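Local coordinates for tylactone synthase starter module and modules 1 & 2 (Streptomyces fradiae, PDB 2Z5L), which probably reduces the beta-keto group of polyketide intermediates stereospecifically, as the first ketoreductase of the tylosin assembly line, at residues 84-95 with 124-135; 359-370 with 403-414. All coordinates share one frame; numbering follows the deposited sequence.

Contact 1 of 2, residues 84-95 with 124-135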
loop_
_atom_site.group_PDB
_atom_site.type_symbol
_atom_site.label_atom_id
_atom_site.label_comp_id
_atom_site.label_asym_id
_atom_site.label_seq_id
_atom_site.Cartn_x
_atom_site.Cartn_y
_atom_site.Cartn_z
ATOM N N ILE A 84 16.414 -14.702 4.853
ATOM C CA ILE A 84 15.555 -13.599 5.260
ATOM C C ILE A 84 16.380 -12.873 6.326
ATOM O O ILE A 84 17.150 -13.505 7.046
ATOM C CB ILE A 84 14.246 -14.159 5.828
ATOM C CG1 ILE A 84 13.585 -15.012 4.747
ATOM C CG2 ILE A 84 13.312 -13.039 6.257
ATOM C CD1 ILE A 84 12.448 -15.869 5.247
ATOM N N GLY A 85 16.260 -11.555 6.410
ATOM C CA GLY A 85 17.063 -10.841 7.382
ATOM C C GLY A 85 18.342 -10.310 6.743
ATOM O O GLY A 85 18.937 -9.352 7.245
ATOM N N ALA A 86 18.774 -10.912 5.632
ATOM C CA ALA A 86 19.994 -10.452 4.953
ATOM C C ALA A 86 19.877 -8.993 4.497
ATOM O O ALA A 86 18.839 -8.584 3.971
ATOM C CB ALA A 86 20.317 -11.358 3.750
ATOM N N ARG A 87 20.935 -8.210 4.732
ATOM C CA ARG A 87 20.975 -6.787 4.348
ATOM C C ARG A 87 21.556 -6.605 2.943
ATOM O O ARG A 87 22.224 -7.504 2.434
ATOM C CB ARG A 87 21.784 -5.989 5.382
ATOM C CG ARG A 87 20.923 -5.470 6.528
ATOM C CD ARG A 87 21.590 -5.603 7.897
ATOM N NE ARG A 87 20.713 -5.058 8.936
ATOM C CZ ARG A 87 20.512 -3.759 9.144
ATOM N NH1 ARG A 87 21.137 -2.862 8.388
ATOM N NH2 ARG A 87 19.673 -3.358 10.094
ATOM N N ARG A 88 21.306 -5.447 2.326
ATOM C CA ARG A 88 21.759 -5.187 0.957
ATOM C C ARG A 88 23.213 -5.541 0.681
ATOM O O ARG A 88 23.524 -6.204 -0.308
ATOM C CB ARG A 88 21.494 -3.720 0.547
ATOM C CG ARG A 88 22.068 -2.645 1.472
ATOM C CD ARG A 88 21.589 -1.236 1.080
ATOM N NE ARG A 88 22.023 -0.800 -0.261
ATOM C CZ ARG A 88 21.665 0.362 -0.814
ATOM N NH1 ARG A 88 20.877 1.204 -0.159
ATOM N NH2 ARG A 88 22.078 0.688 -2.021
ATOM N N ALA A 89 24.101 -5.094 1.556
ATOM C CA ALA A 89 25.513 -5.374 1.397
ATOM C C ALA A 89 25.738 -6.878 1.330
ATOM O O ALA A 89 26.548 -7.341 0.540
ATOM C CB ALA A 89 26.307 -4.766 2.567
ATOM N N GLU A 90 25.030 -7.641 2.160
ATOM C CA GLU A 90 25.192 -9.093 2.153
ATOM C C GLU A 90 24.607 -9.673 0.873
ATOM O O GLU A 90 25.237 -10.498 0.214
ATOM C CB GLU A 90 24.482 -9.719 3.348
ATOM C CG GLU A 90 24.888 -9.143 4.696
ATOM C CD GLU A 90 23.870 -9.433 5.779
ATOM O OE1 GLU A 90 23.601 -10.634 6.034
ATOM O OE2 GLU A 90 23.335 -8.464 6.373
ATOM N N VAL A 91 23.409 -9.228 0.518
ATOM C CA VAL A 91 22.762 -9.734 -0.677
ATOM C C VAL A 91 23.581 -9.402 -1.922
ATOM O O VAL A 91 23.689 -10.226 -2.834
ATOM C CB VAL A 91 21.332 -9.183 -0.804
ATOM C CG1 VAL A 91 20.612 -9.848 -1.965
ATOM C CG2 VAL A 91 20.585 -9.425 0.491
ATOM N N ALA A 92 24.172 -8.210 -1.965
ATOM C CA ALA A 92 24.999 -7.845 -3.118
ATOM C C ALA A 92 26.108 -8.898 -3.265
ATOM O O ALA A 92 26.364 -9.382 -4.367
ATOM C CB ALA A 92 25.610 -6.444 -2.924
ATOM N N GLU A 93 26.749 -9.261 -2.151
ATOM C CA GLU A 93 27.822 -10.266 -2.162
ATOM C C GLU A 93 27.391 -11.634 -2.680
ATOM O O GLU A 93 28.181 -12.343 -3.318
ATOM C CB GLU A 93 28.423 -10.437 -0.762
ATOM C CG GLU A 93 29.655 -9.582 -0.505
ATOM C CD GLU A 93 30.176 -9.680 0.926
ATOM O OE1 GLU A 93 30.424 -10.816 1.409
ATOM O OE2 GLU A 93 30.347 -8.610 1.568
ATOM N N LEU A 94 26.146 -12.012 -2.400
ATOM C CA LEU A 94 25.632 -13.301 -2.856
ATOM C C LEU A 94 25.265 -13.285 -4.343
ATOM O O LEU A 94 25.412 -14.297 -5.034
ATOM C CB LEU A 94 24.412 -13.707 -2.030
ATOM C CG LEU A 94 24.671 -14.075 -0.562
ATOM C CD1 LEU A 94 23.350 -14.144 0.182
ATOM C CD2 LEU A 94 25.393 -15.410 -0.487
ATOM N N LEU A 95 24.803 -12.140 -4.834
ATOM C CA LEU A 95 24.413 -12.013 -6.240
ATOM C C LEU A 95 25.575 -11.687 -7.169
ATOM O O LEU A 95 25.612 -12.139 -8.315
ATOM C CB LEU A 95 23.375 -10.905 -6.406
ATOM C CG LEU A 95 21.979 -11.075 -5.833
ATOM C CD1 LEU A 95 21.218 -9.766 -6.005
ATOM C CD2 LEU A 95 21.263 -12.214 -6.534
ATOM N N THR A 124 14.038 -7.858 3.263
ATOM C CA THR A 124 15.055 -8.554 2.487
ATOM C C THR A 124 14.798 -8.453 0.989
ATOM O O THR A 124 15.738 -8.510 0.205
ATOM C CB THR A 124 15.142 -10.048 2.850
ATOM O OG1 THR A 124 15.148 -10.207 4.277
ATOM C CG2 THR A 124 16.437 -10.634 2.294
ATOM N N SER A 125 13.527 -8.316 0.605
ATOM C CA SER A 125 13.154 -8.202 -0.798
ATOM C C SER A 125 13.608 -6.841 -1.307
ATOM O O SER A 125 14.148 -6.719 -2.413
ATOM C CB SER A 125 11.633 -8.354 -0.975
ATOM O OG SER A 125 11.215 -9.688 -0.723
ATOM N N ILE A 126 13.384 -5.812 -0.497
ATOM C CA ILE A 126 13.804 -4.469 -0.857
ATOM C C ILE A 126 15.327 -4.486 -0.989
ATOM O O ILE A 126 15.883 -3.933 -1.941
ATOM C CB ILE A 126 13.305 -3.442 0.210
ATOM C CG1 ILE A 126 11.796 -3.253 0.022
ATOM C CG2 ILE A 126 14.059 -2.099 0.083
ATOM C CD1 ILE A 126 11.141 -2.405 1.046
ATOM N N ALA A 127 15.987 -5.165 -0.049
ATOM C CA ALA A 127 17.441 -5.305 -0.047
ATOM C C ALA A 127 17.941 -5.970 -1.344
ATOM O O ALA A 127 18.981 -5.593 -1.874
ATOM C CB ALA A 127 17.885 -6.135 1.164
ATOM N N LEU A 128 17.197 -6.956 -1.839
ATOM C CA LEU A 128 17.565 -7.660 -3.069
ATOM C C LEU A 128 17.567 -6.708 -4.259
ATOM O O LEU A 128 18.480 -6.726 -5.083
ATOM C CB LEU A 128 16.587 -8.809 -3.359
ATOM C CG LEU A 128 16.597 -9.438 -4.766
ATOM C CD1 LEU A 128 17.921 -10.146 -5.026
ATOM C CD2 LEU A 128 15.448 -10.410 -4.892
ATOM N N LEU A 129 16.523 -5.893 -4.359
ATOM C CA LEU A 129 16.420 -4.935 -5.453
ATOM C C LEU A 129 17.565 -3.939 -5.376
ATOM O O LEU A 129 18.243 -3.673 -6.379
ATOM C CB LEU A 129 15.077 -4.191 -5.405
ATOM C CG LEU A 129 14.823 -3.170 -6.522
ATOM C CD1 LEU A 129 15.121 -3.812 -7.868
ATOM C CD2 LEU A 129 13.384 -2.688 -6.461
ATOM N N GLN A 130 17.780 -3.399 -4.180
ATOM C CA GLN A 130 18.850 -2.434 -3.942
ATOM C C GLN A 130 20.205 -2.982 -4.326
ATOM O O GLN A 130 21.064 -2.249 -4.848
ATOM C CB GLN A 130 18.902 -2.028 -2.469
ATOM C CG GLN A 130 17.663 -1.318 -1.960
ATOM C CD GLN A 130 17.734 -1.064 -0.465
ATOM O OE1 GLN A 130 18.040 -1.974 0.314
ATOM N NE2 GLN A 130 17.455 0.168 -0.054
ATOM N N ALA A 131 20.399 -4.270 -4.061
ATOM C CA ALA A 131 21.664 -4.924 -4.365
ATOM C C ALA A 131 21.875 -5.086 -5.864
ATOM O O ALA A 131 22.989 -4.910 -6.356
ATOM C CB ALA A 131 21.720 -6.285 -3.675
ATOM N N VAL A 132 20.803 -5.414 -6.580
ATOM C CA VAL A 132 20.878 -5.599 -8.025
ATOM C C VAL A 132 21.245 -4.295 -8.715
ATOM O O VAL A 132 21.991 -4.275 -9.696
ATOM C CB VAL A 132 19.542 -6.094 -8.596
ATOM C CG1 VAL A 132 19.612 -6.122 -10.111
ATOM C CG2 VAL A 132 19.235 -7.482 -8.058
ATOM N N SER A 133 20.704 -3.207 -8.187
ATOM C CA SER A 133 20.961 -1.884 -8.710
ATOM C C SER A 133 22.421 -1.545 -8.419
ATOM O O SER A 133 23.127 -1.022 -9.279
ATOM C CB SER A 133 20.030 -0.877 -8.027
ATOM O OG SER A 133 20.179 0.429 -8.542
ATOM N N ASP A 134 22.878 -1.863 -7.209
ATOM C CA ASP A 134 24.257 -1.581 -6.825
ATOM C C ASP A 134 25.287 -2.288 -7.712
ATOM O O ASP A 134 26.239 -1.666 -8.178
ATOM C CB ASP A 134 24.507 -1.972 -5.360
ATOM C CG ASP A 134 23.614 -1.219 -4.383
ATOM O OD1 ASP A 134 23.406 0.005 -4.567
ATOM O OD2 ASP A 134 23.130 -1.852 -3.413
ATOM N N ILE A 135 25.100 -3.582 -7.935
ATOM C CA ILE A 135 26.024 -4.355 -8.760
ATOM C C ILE A 135 26.179 -3.761 -10.161
ATOM O O ILE A 135 27.159 -4.034 -10.864
ATOM C CB ILE A 135 25.549 -5.806 -8.874
ATOM C CG1 ILE A 135 25.516 -6.430 -7.474
ATOM C CG2 ILE A 135 26.458 -6.591 -9.804
ATOM C CD1 ILE A 135 25.010 -7.845 -7.458
#

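Contact 2 of 2, residues 359-370 with 403-414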
loop_
_atom_site.group_PDB
_atom_site.type_symbol
_atom_site.label_atom_id
_atom_site.label_comp_id
_atom_site.label_asym_id
_atom_site.label_seq_id
_atom_site.Cartn_x
_atom_site.Cartn_y
_atom_site.Cartn_z
ATOM N N PHE A 359 12.428 2.641 6.895
ATOM C CA PHE A 359 11.294 1.772 6.585
ATOM C C PHE A 359 10.494 1.478 7.852
ATOM O O PHE A 359 9.269 1.338 7.821
ATOM C CB PHE A 359 11.779 0.463 5.941
ATOM C CG PHE A 359 10.666 -0.478 5.554
ATOM C CD1 PHE A 359 10.174 -1.420 6.459
ATOM C CD2 PHE A 359 10.109 -0.422 4.288
ATOM C CE1 PHE A 359 9.132 -2.300 6.096
ATOM C CE2 PHE A 359 9.072 -1.292 3.912
ATOM C CZ PHE A 359 8.584 -2.231 4.823
ATOM N N GLU A 360 11.193 1.387 8.976
ATOM C CA GLU A 360 10.521 1.119 10.236
ATOM C C GLU A 360 9.852 2.361 10.756
ATOM O O GLU A 360 8.740 2.321 11.270
ATOM C CB GLU A 360 11.514 0.594 11.274
ATOM C CG GLU A 360 11.873 -0.856 11.073
ATOM C CD GLU A 360 10.634 -1.743 11.065
ATOM O OE1 GLU A 360 9.920 -1.812 12.100
ATOM O OE2 GLU A 360 10.369 -2.355 10.008
ATOM N N THR A 361 10.545 3.477 10.626
ATOM C CA THR A 361 10.006 4.738 11.102
ATOM C C THR A 361 8.706 5.046 10.374
ATOM O O THR A 361 7.750 5.555 10.964
ATOM C CB THR A 361 11.030 5.851 10.876
ATOM O OG1 THR A 361 12.176 5.609 11.704
ATOM C CG2 THR A 361 10.434 7.199 11.207
ATOM N N VAL A 362 8.657 4.695 9.094
ATOM C CA VAL A 362 7.472 4.965 8.301
ATOM C C VAL A 362 6.299 4.053 8.619
ATOM O O VAL A 362 5.145 4.503 8.669
ATOM C CB VAL A 362 7.803 4.898 6.800
ATOM C CG1 VAL A 362 6.519 5.017 5.953
ATOM C CG2 VAL A 362 8.750 6.026 6.465
ATOM N N ARG A 363 6.571 2.772 8.841
ATOM C CA ARG A 363 5.463 1.865 9.143
ATOM C C ARG A 363 5.016 1.900 10.597
ATOM O O ARG A 363 3.859 1.607 10.897
ATOM C CB ARG A 363 5.802 0.432 8.727
ATOM C CG ARG A 363 6.891 -0.231 9.509
ATOM C CD ARG A 363 7.335 -1.466 8.753
ATOM N NE ARG A 363 6.195 -2.333 8.465
ATOM C CZ ARG A 363 5.651 -3.158 9.355
ATOM N NH1 ARG A 363 6.160 -3.221 10.576
ATOM N NH2 ARG A 363 4.600 -3.907 9.032
ATOM N N GLY A 364 5.917 2.287 11.494
ATOM C CA GLY A 364 5.570 2.343 12.907
ATOM C C GLY A 364 4.196 2.912 13.223
ATOM O O GLY A 364 3.287 2.190 13.668
ATOM N N ALA A 365 4.025 4.210 12.995
ATOM C CA ALA A 365 2.744 4.863 13.290
ATOM C C ALA A 365 1.595 4.388 12.414
ATOM O O ALA A 365 0.460 4.207 12.880
ATOM C CB ALA A 365 2.886 6.378 13.151
ATOM N N LYS A 366 1.896 4.191 11.137
ATOM C CA LYS A 366 0.884 3.760 10.188
ATOM C C LYS A 366 0.477 2.296 10.376
ATOM O O LYS A 366 -0.611 2.000 10.888
ATOM C CB LYS A 366 1.397 4.017 8.770
ATOM C CG LYS A 366 0.364 3.886 7.679
ATOM C CD LYS A 366 0.738 4.828 6.556
ATOM C CE LYS A 366 0.224 6.228 6.832
ATOM N NZ LYS A 366 -1.205 6.339 6.496
ATOM N N VAL A 367 1.356 1.379 9.994
ATOM C CA VAL A 367 1.041 -0.040 10.101
ATOM C C VAL A 367 0.804 -0.533 11.529
ATOM O O VAL A 367 -0.260 -1.072 11.837
ATOM C CB VAL A 367 2.138 -0.900 9.473
ATOM C CG1 VAL A 367 1.670 -2.340 9.391
ATOM C CG2 VAL A 367 2.482 -0.374 8.105
ATOM N N CYS A 368 1.804 -0.367 12.390
ATOM C CA CYS A 368 1.687 -0.803 13.776
ATOM C C CYS A 368 0.448 -0.211 14.457
ATOM O O CYS A 368 -0.252 -0.904 15.201
ATOM C CB CYS A 368 2.953 -0.428 14.561
ATOM S SG CYS A 368 4.464 -1.314 14.024
ATOM N N GLY A 369 0.175 1.063 14.199
ATOM C CA GLY A 369 -0.979 1.709 14.801
ATOM C C GLY A 369 -2.306 1.047 14.469
ATOM O O GLY A 369 -3.103 0.734 15.362
ATOM N N ALA A 370 -2.544 0.835 13.178
ATOM C CA ALA A 370 -3.772 0.221 12.698
ATOM C C ALA A 370 -3.906 -1.228 13.153
ATOM O O ALA A 370 -5.008 -1.703 13.449
ATOM C CB ALA A 370 -3.819 0.286 11.178
ATOM N N ALA A 403 8.756 3.025 1.006
ATOM C CA ALA A 403 8.439 2.588 2.358
ATOM C C ALA A 403 7.030 3.024 2.685
ATOM O O ALA A 403 6.292 2.339 3.397
ATOM C CB ALA A 403 9.437 3.190 3.357
ATOM N N TYR A 404 6.644 4.176 2.155
ATOM C CA TYR A 404 5.300 4.689 2.402
ATOM C C TYR A 404 4.240 3.853 1.668
ATOM O O TYR A 404 3.122 3.652 2.165
ATOM C CB TYR A 404 5.217 6.154 1.965
ATOM C CG TYR A 404 4.029 6.896 2.526
ATOM C CD1 TYR A 404 3.854 7.023 3.909
ATOM C CD2 TYR A 404 3.117 7.537 1.682
ATOM C CE1 TYR A 404 2.816 7.775 4.435
ATOM C CE2 TYR A 404 2.075 8.291 2.197
ATOM C CZ TYR A 404 1.932 8.410 3.576
ATOM O OH TYR A 404 0.933 9.187 4.106
ATOM N N ALA A 405 4.591 3.384 0.474
ATOM C CA ALA A 405 3.666 2.568 -0.307
ATOM C C ALA A 405 3.486 1.193 0.308
ATOM O O ALA A 405 2.388 0.618 0.249
ATOM C CB ALA A 405 4.145 2.437 -1.740
ATOM N N ALA A 406 4.557 0.654 0.889
ATOM C CA ALA A 406 4.432 -0.653 1.512
ATOM C C ALA A 406 3.454 -0.517 2.679
ATOM O O ALA A 406 2.498 -1.286 2.789
ATOM C CB ALA A 406 5.792 -1.156 2.004
ATOM N N ALA A 407 3.667 0.501 3.510
ATOM C CA ALA A 407 2.833 0.731 4.689
ATOM C C ALA A 407 1.355 0.955 4.369
ATOM O O ALA A 407 0.473 0.369 5.000
ATOM C CB ALA A 407 3.376 1.914 5.484
ATOM N N ASN A 408 1.082 1.820 3.402
ATOM C CA ASN A 408 -0.288 2.090 3.019
ATOM C C ASN A 408 -0.904 0.838 2.383
ATOM O O ASN A 408 -2.059 0.500 2.669
ATOM C CB ASN A 408 -0.336 3.329 2.119
ATOM C CG ASN A 408 -0.176 4.608 2.924
ATOM O OD1 ASN A 408 -1.076 4.985 3.677
ATOM N ND2 ASN A 408 0.971 5.261 2.794
ATOM N N ALA A 409 -0.137 0.118 1.568
ATOM C CA ALA A 409 -0.650 -1.116 0.980
ATOM C C ALA A 409 -1.139 -2.033 2.125
ATOM O O ALA A 409 -2.177 -2.680 2.003
ATOM C CB ALA A 409 0.449 -1.812 0.159
ATOM N N ALA A 410 -0.407 -2.071 3.241
ATOM C CA ALA A 410 -0.802 -2.908 4.378
ATOM C C ALA A 410 -2.086 -2.476 5.086
ATOM O O ALA A 410 -2.802 -3.312 5.658
ATOM C CB ALA A 410 0.330 -3.003 5.405
ATOM N N LEU A 411 -2.361 -1.178 5.110
ATOM C CA LEU A 411 -3.575 -0.699 5.741
ATOM C C LEU A 411 -4.757 -1.254 4.954
ATOM O O LEU A 411 -5.746 -1.693 5.534
ATOM C CB LEU A 411 -3.638 0.838 5.739
ATOM C CG LEU A 411 -2.712 1.583 6.714
ATOM C CD1 LEU A 411 -2.882 3.088 6.560
ATOM C CD2 LEU A 411 -3.027 1.150 8.144
ATOM N N ASP A 412 -4.643 -1.236 3.630
ATOM C CA ASP A 412 -5.704 -1.738 2.757
ATOM C C ASP A 412 -5.993 -3.228 2.976
ATOM O O ASP A 412 -7.157 -3.627 3.097
ATOM C CB ASP A 412 -5.355 -1.482 1.283
ATOM C CG ASP A 412 -5.039 -0.012 0.996
ATOM O OD1 ASP A 412 -5.453 0.869 1.785
ATOM O OD2 ASP A 412 -4.392 0.271 -0.029
ATOM N N ALA A 413 -4.945 -4.046 3.043
ATOM C CA ALA A 413 -5.120 -5.486 3.239
ATOM C C ALA A 413 -5.838 -5.768 4.557
ATOM O O ALA A 413 -6.667 -6.674 4.642
ATOM C CB ALA A 413 -3.760 -6.192 3.215
ATOM N N LEU A 414 -5.490 -4.995 5.585
ATOM C CA LEU A 414 -6.094 -5.132 6.897
ATOM C C LEU A 414 -7.589 -4.857 6.788
ATOM O O LEU A 414 -8.400 -5.526 7.434
ATOM C CB LEU A 414 -5.455 -4.158 7.888
ATOM C CG LEU A 414 -6.108 -4.064 9.278
ATOM C CD1 LEU A 414 -5.909 -5.359 10.048
ATOM C CD2 LEU A 414 -5.485 -2.899 10.055
#

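Contact 1 of 2, residues 84-95 with 124-135
With CG of Arg88 placed between its own backbone N and carbonyl carbon (chi1 55°) and the chain bent at chi3 (-63°), the guanidinium of Arg88 swings over the neighbouring helix and comes down flat across the side chain of Gln130. CB of Gln130 lies 3.9 Å above the centre of the guanidinium plane, and the two side chains run at about a right angle. Asp134 comes to the edge of the same group, its carboxylate nearly coplanar with it. NH2 of Arg88 carries the salt bridge, 3.0 Å from OD1 and 3.1 Å from OD2 of Asp134, although the exact position of the carboxylate is less certain because it crowds the Gln130 carbonyl. NH1 is held by the carbonyl of Asp352. Gln130 is fixed in turn, its NE2 bonding to the carbonyls of Ile351 and Leu354.

At the other end, where the chain turns into helix 88-99, Gly85 N donates to Thr124 OG1 (2.8 Å), and that hydroxyl is also bonded to the carbonyl of Asp120. Between these polar ends the packing relies on small residues. The methyl of Ala131 is a knob among Arg88, Val91, Ala92 and Leu95, with CB of Ala92 and CB of Ala131 4.0 Å apart. Leu95 returns the gesture, seated among Leu128, Ala131, Val132 and Ile135; its CD1 presses to 3.5 Å from Leu128 CD1, a tight fit. The short axes approach to 8.1 Å and cross at -58°, consistent with ridges-into-grooves packing of residues four apart, here Arg88 and Ala92 against Ala127, Ala131 and Ile135. Such helix pairing is the familiar outer layer of a Rossmann-like fold, here probably that of the structural subdomain of a polyketide ketoreductase.

Contact 2 of 2, residues 359-370 with 403-414
The ring of Tyr404 receives CG1 of Val362 at its edge, in plane, 3.9 Å from CD1 of Tyr404, while over one face, above the centre, stands ND2 of Asn408 from the next helical turn. That amide nitrogen bonds to the Tyr404 carbonyl (ND2 to O 2.8 Å), which the backbone N of Asn408 reaches from the opposite face. The Phe359 ring meets the methyls of Ala403 and Ala406 obliquely.

Lys366 leaves its helix with CG anti to the backbone N (chi1 -168°), then bends twice, settling among Tyr404, Ala407, Asn408 and Leu411. Its NZ donates to OD1 of Asn408 (3.1 Å), tilted 26° from the carbonyl plane, so one amide couples the lysine to the tyrosine's backbone. Farther on, CG2 of Val367 rests on CB of Ala407, and CB of Ala370 is squeezed to 3.3 Å from CD2 of Leu411.

The segments run almost parallel, 3° apart, their axes 8.9 Å from each other. Tyr404, Asn408 and Lys366 probably correspond to the tyrosine, asparagine and lysine of ketoreductase active sites, and Ser391, touching Tyr404 and Asn408, probably completes this short-chain dehydrogenase/reductase tetrad.

Both segments of contact 1 precede those of contact 2 along the chain, and their centres lie about 22 Å apart. They nevertheless meet: Ile126 CD1 packs 3.7 Å from Phe359 CE2, and a salt bridge between Arg123 and Glu360 joins the same two helices. The loop holding Asp352 reaches back to Arg88. Helices 119-135 and 160-175 follow the neighbouring parallel strands 107-111 and 140-147, as helices 356-376 and 402-419 follow 338-341 and 386-391. These four helices pack together much like the four-helix interface of short-chain dehydrogenase dimers, here within one chain, consistent with the structural and catalytic subdomains known from modular ketoreductases.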